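Local atomic coordinates of thioredoxin (Bacillus cereus, PDB entry 3ZIT), a protein that probably transfers electrons as a small thioredoxin-like redox protein of the glutaredoxin family, through a CxxC pair that forms a disulfide. Residues I4-Q9 and V27-F32; A8-P13 and V34-A39. The protein carries 1 engineered substitution. All coordinates share one frame; numbering follows the deposited sequence.

Contact 1 (I4-Q9 and V27-F32); sequences IEVYAQ and VAYEEF. Engineered in segment 4-9: A8 (natural residue Thr).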
ATOM      1  N   ILE B   4      -0.971 -12.840 -13.523  1.00  9.97           N
ATOM      2  CA  ILE B   4      -1.098 -11.634 -12.756  1.00  9.59           C
ATOM      3  C   ILE B   4      -0.517 -10.509 -13.489  1.00  8.97           C
ATOM      4  O   ILE B   4       0.745 -10.507 -13.736  1.00 10.99           O
ATOM      5  CB  ILE B   4      -0.520 -11.680 -11.335  1.00 11.45           C
ATOM      6  CG1 ILE B   4      -0.861 -12.967 -10.589  1.00 15.57           C
ATOM      7  CG2 ILE B   4      -0.805 -10.456 -10.548  1.00 13.70           C
ATOM      8  CD1 ILE B   4       0.251 -13.489  -9.792  1.00 26.63           C
ATOM      9  N   GLU B   5      -1.301  -9.518 -13.923  1.00  8.68           N
ATOM     10  CA  GLU B   5      -0.848  -8.365 -14.677  1.00  9.69           C
ATOM     11  C   GLU B   5      -1.093  -7.115 -13.881  1.00  8.41           C
ATOM     12  O   GLU B   5      -2.215  -6.927 -13.383  1.00 10.28           O
ATOM     13  CB  GLU B   5      -1.533  -8.214 -16.026  1.00 11.81           C
ATOM     14  CG  GLU B   5      -1.314  -9.398 -16.956  1.00 14.90           C
ATOM     15  CD  GLU B   5      -2.073  -9.204 -18.313  1.00 16.66           C
ATOM     16  OE1 GLU B   5      -2.988  -8.375 -18.416  1.00 16.81           O
ATOM     17  OE2 GLU B   5      -1.936 -10.022 -19.202  1.00 21.39           O
ATOM     18  N   VAL B   6      -0.125  -6.239 -13.802  1.00  7.74           N
ATOM     19  CA  VAL B   6      -0.252  -4.933 -13.149  1.00  7.70           C
ATOM     20  C   VAL B   6      -0.083  -3.850 -14.175  1.00  7.33           C
ATOM     21  O   VAL B   6       0.960  -3.773 -14.818  1.00  9.57           O
ATOM     22  CB  VAL B   6       0.779  -4.797 -12.027  1.00  9.24           C
ATOM     23  CG1 VAL B   6       0.691  -3.417 -11.401  1.00 11.22           C
ATOM     24  CG2 VAL B   6       0.605  -5.891 -11.015  1.00 10.44           C
ATOM     25  N   TYR B   7      -1.086  -2.995 -14.318  1.00  7.33           N
ATOM     26  CA  TYR B   7      -1.036  -1.838 -15.196  1.00  7.79           C
ATOM     27  C   TYR B   7      -0.778  -0.591 -14.357  1.00  7.58           C
ATOM     28  O   TYR B   7      -1.542  -0.299 -13.417  1.00  8.10           O
ATOM     29  CB  TYR B   7      -2.340  -1.696 -15.995  1.00  7.98           C
ATOM     30  CG  TYR B   7      -2.514  -2.861 -16.970  1.00  8.72           C
ATOM     31  CD1 TYR B   7      -2.990  -4.072 -16.566  1.00  9.70           C
ATOM     32  CD2 TYR B   7      -2.046  -2.735 -18.267  1.00  9.39           C
ATOM     33  CE1 TYR B   7      -2.974  -5.186 -17.394  1.00  9.84           C
ATOM     34  CE2 TYR B   7      -2.027  -3.829 -19.124  1.00 10.78           C
ATOM     35  CZ  TYR B   7      -2.458  -5.035 -18.700  1.00  9.85           C
ATOM     36  OH  TYR B   7      -2.394  -6.121 -19.561  1.00 12.16           O
ATOM     37  N   ALA B   8       0.292   0.128 -14.718  1.00  8.12           N
ATOM     38  CA  ALA B   8       0.751   1.250 -13.936  1.00  8.89           C
ATOM     39  C   ALA B   8       1.194   2.377 -14.879  1.00  9.63           C
ATOM     40  O   ALA B   8       1.170   2.209 -16.094  1.00  9.93           O
ATOM     41  CB  ALA B   8       1.936   0.853 -13.040  1.00 12.18           C
ATOM     42  N   GLN B   9       1.597   3.479 -14.316  1.00 11.75           N
ATOM     43  CA  GLN B   9       2.179   4.592 -15.076  1.00 13.35           C
ATOM     44  C   GLN B   9       3.045   5.378 -14.094  1.00 13.75           C
ATOM     45  O   GLN B   9       2.928   5.204 -12.866  1.00 13.37           O
ATOM     46  CB  GLN B   9       1.200   5.404 -15.821  1.00 14.67           C
ATOM     47  CG  GLN B   9       0.285   6.158 -14.884  1.00 14.75           C
ATOM     48  CD  GLN B   9      -0.728   7.122 -15.649  1.00 20.20           C
ATOM     49  OE1 GLN B   9      -1.101   6.985 -16.781  1.00 27.10           O
ATOM     50  NE2 GLN B   9      -1.197   8.089 -14.925  1.00 26.38           N
ATOM     51  N   VAL B  27       4.463 -11.822  -4.624  1.00  8.45           N
ATOM     52  CA  VAL B  27       3.596 -12.193  -5.679  1.00  8.53           C
ATOM     53  C   VAL B  27       4.320 -12.162  -7.005  1.00  9.36           C
ATOM     54  O   VAL B  27       5.095 -11.249  -7.282  1.00 10.52           O
ATOM     55  CB  VAL B  27       2.364 -11.231  -5.733  1.00  8.29           C
ATOM     56  CG1 VAL B  27       1.534 -11.416  -6.941  1.00  9.37           C
ATOM     57  CG2 VAL B  27       1.523 -11.434  -4.442  1.00 10.22           C
ATOM     58  N   ALA B  28       4.066 -13.185  -7.852  1.00  9.31           N
ATOM     59  CA  ALA B  28       4.758 -13.316  -9.154  1.00 10.28           C
ATOM     60  C   ALA B  28       3.944 -12.611 -10.199  1.00  9.27           C
ATOM     61  O   ALA B  28       3.264 -13.216 -10.971  1.00 15.71           O
ATOM     62  CB  ALA B  28       4.920 -14.772  -9.493  1.00 13.69           C
ATOM     63  N   TYR B  29       4.076 -11.293 -10.327  1.00 12.30           N
ATOM     64  CA  TYR B  29       3.340 -10.475 -11.301  1.00 11.32           C
ATOM     65  C   TYR B  29       4.219  -9.995 -12.456  1.00 10.66           C
ATOM     66  O   TYR B  29       5.462  -9.984 -12.340  1.00 12.32           O
ATOM     67  CB  TYR B  29       2.695  -9.235 -10.631  1.00 11.23           C
ATOM     68  CG  TYR B  29       3.629  -8.274 -10.055  1.00 10.18           C
ATOM     69  CD1 TYR B  29       4.068  -8.391  -8.768  1.00 12.50           C
ATOM     70  CD2 TYR B  29       4.112  -7.177 -10.794  1.00 10.80           C
ATOM     71  CE1 TYR B  29       4.978  -7.444  -8.198  1.00 14.06           C
ATOM     72  CE2 TYR B  29       4.968  -6.232 -10.266  1.00 12.43           C
ATOM     73  CZ  TYR B  29       5.410  -6.376  -8.958  1.00 13.99           C
ATOM     74  OH  TYR B  29       6.265  -5.427  -8.417  1.00 18.49           O
ATOM     75  N   GLU B  30       3.591  -9.595 -13.549  1.00 10.33           N
ATOM     76  CA  GLU B  30       4.209  -8.853 -14.675  1.00 11.79           C
ATOM     77  C   GLU B  30       3.586  -7.496 -14.716  1.00 10.41           C
ATOM     78  O   GLU B  30       2.360  -7.369 -14.569  1.00 12.43           O
ATOM     79  CB  GLU B  30       3.994  -9.588 -15.978  1.00 15.96           C
ATOM     80  CG  GLU B  30       4.627 -10.972 -15.979  1.00 21.64           C
ATOM     81  CD  GLU B  30       4.863 -11.484 -17.372  1.00 35.74           C
ATOM     82  OE1 GLU B  30       4.810 -10.686 -18.375  1.00 33.90           O
ATOM     83  OE2 GLU B  30       5.203 -12.671 -17.468  1.00 37.23           O
ATOM     84  N   GLU B  31       4.376  -6.462 -14.946  1.00  9.38           N
ATOM     85  CA  GLU B  31       3.871  -5.131 -14.989  1.00  9.28           C
ATOM     86  C   GLU B  31       3.961  -4.515 -16.338  1.00  8.29           C
ATOM     87  O   GLU B  31       4.815  -4.908 -17.209  1.00  9.76           O
ATOM     88  CB  GLU B  31       4.508  -4.197 -14.001  1.00 10.27           C
ATOM     89  CG  GLU B  31       5.932  -3.833 -14.366  1.00 13.00           C
ATOM     90  CD  GLU B  31       6.471  -3.128 -13.232  1.00 17.08           C
ATOM     91  OE1 GLU B  31       6.156  -1.897 -13.057  1.00 22.13           O
ATOM     92  OE2 GLU B  31       6.931  -3.739 -12.299  1.00 18.28           O
ATOM     93  N   PHE B  32       3.153  -3.477 -16.617  1.00  8.32           N
ATOM     94  CA  PHE B  32       3.126  -2.741 -17.822  1.00  8.57           C
ATOM     95  C   PHE B  32       2.959  -1.277 -17.497  1.00  9.56           C
ATOM     96  O   PHE B  32       2.221  -0.938 -16.582  1.00 13.48           O
ATOM     97  CB  PHE B  32       1.994  -3.134 -18.739  1.00 10.60           C
ATOM     98  CG  PHE B  32       2.004  -4.579 -19.037  1.00 10.91           C
ATOM     99  CD1 PHE B  32       2.812  -5.068 -20.069  1.00 13.47           C
ATOM    100  CD2 PHE B  32       1.332  -5.494 -18.259  1.00 12.51           C
ATOM    101  CE1 PHE B  32       2.860  -6.442 -20.307  1.00 15.37           C
ATOM    102  CE2 PHE B  32       1.361  -6.865 -18.483  1.00 18.18           C
ATOM    103  CZ  PHE B  32       2.183  -7.339 -19.507  1.00 17.18           C
TER
HETATM  104  O   HOH W   1       2.108 -13.171 -13.633  1.00 13.63           O
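Strands 4-8 and 30-32 run parallel, their axes 4.6 Å apart at the closest and crossing at -26°. Four backbone hydrogen bonds join them; the straightest, from E30 N to I4 O, measures 3.0 Å at 172°, and E30 O in turn accepts from V6 N. F32 carries the largest share of the contact, packed on the face of E5 and Y7. The Y7 and F32 side chains run alongside each other, their ring planes 21° apart but slid so far that they barely overlap, with F32 CD2 over a Y7 face, 3.8 Å from Y7 CZ. E5 CG meets the F32 ring at its edge, and Y7 OH donates a hydrogen bond to E5 OE1 (2.6 Å) from above the carboxylate plane. On the other face V6 CG2 reaches Y29 CD2 at 3.7 Å. The loose end lies toward V27 and the exposed A28: I4 CD1 touches V27 CG1, and a water bridges I4 N to A28 O. E31, exposed on the V6 face, pairs its carboxylate with K19. The two strands and helix 13-24 form a beta-alpha-beta unit: L22 of that helix packs on V6 and Y29, helix 38-47 covers Y7 and F32, and strand 55-58 flanks strand 4-8.

Contact 2 (A8-P13 and V34-A39); sequences AQPDCP and VKKDAA. Engineered in segment 8-13: A8 (natural residue Thr).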
ATOM      1  N   ALA B   8       0.292   0.128 -14.718  1.00  8.12           N
ATOM      2  CA  ALA B   8       0.751   1.250 -13.936  1.00  8.89           C
ATOM      3  C   ALA B   8       1.194   2.377 -14.879  1.00  9.63           C
ATOM      4  O   ALA B   8       1.170   2.209 -16.094  1.00  9.93           O
ATOM      5  CB  ALA B   8       1.936   0.853 -13.040  1.00 12.18           C
ATOM      6  N   GLN B   9       1.597   3.479 -14.316  1.00 11.75           N
ATOM      7  CA  GLN B   9       2.179   4.592 -15.076  1.00 13.35           C
ATOM      8  C   GLN B   9       3.045   5.378 -14.094  1.00 13.75           C
ATOM      9  O   GLN B   9       2.928   5.204 -12.866  1.00 13.37           O
ATOM     10  CB  GLN B   9       1.200   5.404 -15.821  1.00 14.67           C
ATOM     11  CG  GLN B   9       0.285   6.158 -14.884  1.00 14.75           C
ATOM     12  CD  GLN B   9      -0.728   7.122 -15.649  1.00 20.20           C
ATOM     13  OE1 GLN B   9      -1.101   6.985 -16.781  1.00 27.10           O
ATOM     14  NE2 GLN B   9      -1.197   8.089 -14.925  1.00 26.38           N
ATOM     15  N   PRO B  10       3.878   6.284 -14.626  1.00 15.40           N
ATOM     16  CA  PRO B  10       4.696   7.156 -13.758  1.00 16.00           C
ATOM     17  C   PRO B  10       3.786   8.155 -12.993  1.00 13.87           C
ATOM     18  O   PRO B  10       2.602   8.420 -13.359  1.00 16.15           O
ATOM     19  CB  PRO B  10       5.517   7.998 -14.742  1.00 19.28           C
ATOM     20  CG  PRO B  10       5.528   7.183 -15.962  1.00 19.42           C
ATOM     21  CD  PRO B  10       4.215   6.485 -16.043  1.00 17.50           C
ATOM     22  N   ASP B  11       4.317   8.697 -11.929  1.00 15.25           N
ATOM     23  CA  ASP B  11       3.700   9.689 -11.110  1.00 15.83           C
ATOM     24  C   ASP B  11       2.368   9.158 -10.653  1.00 13.27           C
ATOM     25  O   ASP B  11       1.331   9.837 -10.729  1.00 15.22           O
ATOM     26  CB  ASP B  11       3.518  10.995 -11.820  1.00 19.70           C
ATOM     27  CG  ASP B  11       3.289  12.152 -10.818  1.00 22.34           C
ATOM     28  OD1 ASP B  11       3.406  11.973  -9.557  1.00 28.07           O
ATOM     29  OD2 ASP B  11       2.937  13.221 -11.326  1.00 26.85           O
ATOM     30  N   CYS B  12       2.374   7.967 -10.056  1.00 13.34           N
ATOM     31  CA  CYS B  12       1.171   7.289  -9.698  1.00 11.37           C
ATOM     32  C   CYS B  12       1.484   6.609  -8.370  1.00 10.45           C
ATOM     33  O   CYS B  12       1.805   5.434  -8.261  1.00 10.92           O
ATOM     34  CB  CYS B  12       0.792   6.270 -10.770  1.00 12.40           C
ATOM     35  SG  CYS B  12      -0.722   5.319 -10.306  1.00 11.06           S
ATOM     36  N   PRO B  13       1.409   7.390  -7.297  1.00 12.48           N
ATOM     37  CA  PRO B  13       1.695   6.779  -5.968  1.00 12.87           C
ATOM     38  C   PRO B  13       0.819   5.552  -5.638  1.00 11.16           C
ATOM     39  O   PRO B  13       1.332   4.576  -5.078  1.00 11.92           O
ATOM     40  CB  PRO B  13       1.501   7.912  -4.962  1.00 16.10           C
ATOM     41  CG  PRO B  13       1.877   9.113  -5.734  1.00 17.06           C
ATOM     42  CD  PRO B  13       1.310   8.830  -7.163  1.00 15.33           C
ATOM     43  N   VAL B  34       1.475   2.016 -18.956  1.00  9.20           N
ATOM     44  CA  VAL B  34       0.532   2.410 -19.982  1.00  9.37           C
ATOM     45  C   VAL B  34       0.859   3.716 -20.644  1.00 10.44           C
ATOM     46  O   VAL B  34       0.209   4.085 -21.600  1.00 13.53           O
ATOM     47  CB  VAL B  34      -0.922   2.315 -19.471  1.00 10.39           C
ATOM     48  CG1 VAL B  34      -1.272   0.949 -19.018  1.00 10.74           C
ATOM     49  CG2 VAL B  34      -1.236   3.371 -18.398  1.00 12.22           C
ATOM     50  N   LYS B  35       1.809   4.499 -20.107  1.00 10.42           N
ATOM     51  CA  LYS B  35       2.267   5.685 -20.834  1.00 11.67           C
ATOM     52  C   LYS B  35       3.259   5.262 -21.906  1.00 11.28           C
ATOM     53  O   LYS B  35       3.273   5.809 -22.991  1.00 14.42           O
ATOM     54  CB  LYS B  35       2.896   6.687 -19.862  1.00 13.37           C
ATOM     55  CG  LYS B  35       1.919   7.466 -19.015  1.00 16.10           C
ATOM     56  CD  LYS B  35       1.255   8.543 -19.851  1.00 19.43           C
ATOM     57  CE  LYS B  35       0.417   9.440 -18.905  1.00 22.09           C
ATOM     58  NZ  LYS B  35      -0.952   8.870 -18.688  1.00 32.62           N
ATOM     59  N   LYS B  36       4.145   4.306 -21.624  1.00 11.74           N
ATOM     60  CA  LYS B  36       5.257   3.884 -22.500  1.00 11.91           C
ATOM     61  C   LYS B  36       4.887   2.777 -23.408  1.00 11.98           C
ATOM     62  O   LYS B  36       5.610   2.521 -24.358  1.00 17.74           O
ATOM     63  CB  LYS B  36       6.454   3.491 -21.650  1.00 12.48           C
ATOM     64  CG  LYS B  36       6.972   4.620 -20.786  1.00 12.70           C
ATOM     65  CD  LYS B  36       8.166   4.137 -19.933  1.00 15.86           C
ATOM     66  CE  LYS B  36       8.773   5.131 -18.956  1.00 16.95           C
ATOM     67  NZ  LYS B  36       7.777   5.747 -18.084  1.00 16.13           N
ATOM     68  N   ASP B  37       3.842   2.016 -23.131  1.00 13.18           N
ATOM     69  CA  ASP B  37       3.459   0.848 -23.875  1.00 13.23           C
ATOM     70  C   ASP B  37       2.004   1.044 -24.365  1.00 12.46           C
ATOM     71  O   ASP B  37       1.066   0.846 -23.629  1.00 12.44           O
ATOM     72  CB  ASP B  37       3.652  -0.383 -23.027  1.00 13.10           C
ATOM     73  CG  ASP B  37       3.261  -1.691 -23.670  1.00 13.99           C
ATOM     74  OD1 ASP B  37       2.556  -1.676 -24.721  1.00 16.04           O
ATOM     75  OD2 ASP B  37       3.550  -2.799 -23.115  1.00 17.94           O
ATOM     76  N   ALA B  38       1.849   1.501 -25.618  1.00 15.19           N
ATOM     77  CA  ALA B  38       0.542   1.768 -26.190  1.00 17.18           C
ATOM     78  C   ALA B  38      -0.311   0.508 -26.263  1.00 14.43           C
ATOM     79  O   ALA B  38      -1.527   0.595 -26.109  1.00 14.99           O
ATOM     80  CB  ALA B  38       0.732   2.376 -27.557  1.00 18.76           C
ATOM     81  N   ALA B  39       0.275  -0.682 -26.473  1.00 14.77           N
ATOM     82  CA  ALA B  39      -0.513  -1.905 -26.492  1.00 14.81           C
ATOM     83  C   ALA B  39      -1.134  -2.198 -25.143  1.00 12.82           C
ATOM     84  O   ALA B  39      -2.303  -2.569 -24.997  1.00 13.25           O
ATOM     85  CB  ALA B  39       0.326  -3.119 -26.927  1.00 17.35           C
TER
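One backbone hydrogen bond, V34 N to A8 O at 2.9 Å (N-H...O 166°), with the donor nearly along the C=O axis, joins the end of strand 4-8 to the loop before helix 38-47. A8 is an engineered residue, Thr in the natural sequence. Beyond it Q9 takes the crowded first torsion, CG between the backbone N and the carbonyl carbon (chi1 67°), then runs extended to its amide. The K35 chain, bent at chi2 and again at chi4, crosses Q9 obliquely and brings NZ to Q9 OE1 at 2.7 Å, meeting the amide oxygen from above its plane. K35 CG lies 3.9 Å from both Q9 CB and P10 CD, so the stem packs along Q9 and P10 while NZ bonds the amide oxygen. K36, extended until a bend at chi4, sets NZ 3.4 Å from P10 CG and pairs its charge with D33. D37 N-caps helix 38-47 through A40 N. Farther along 8-13, C12 takes the N-cap position before helix 13-24 and is in a disulfide with C15. The contact thus ties the approach to the redox pair by one buried backbone bond and an outer charged-to-neutral bond, in which K35 probably polarises the Q9 amide oxygen, while D33 offsets K36.

In the fold
Contacts 1 and 2 have centres 11 Å apart, and their first segments overlap at A8 and Q9; along the chain the order is 4-9, 8-13, 27-32, 34-39. Strand 4-8 pairs with strand 30-33 in contact 1; each strand then leaves the sheet, one toward the CxxC and helix 13-24, the other toward helix 38-47, and contact 2 joins these exits. The two regions also touch directly, Y7 CD2 lying 3.8 Å from V34 CG1. Contact 1 sits about 5 Å from the centre of the chain, contact 2 about 11 Å. Both belong to the thioredoxin-type fold, linking the pairing of central strand 4-8 with edge strand 30-33 to the segment that carries C12 of the C12-C15 disulfide.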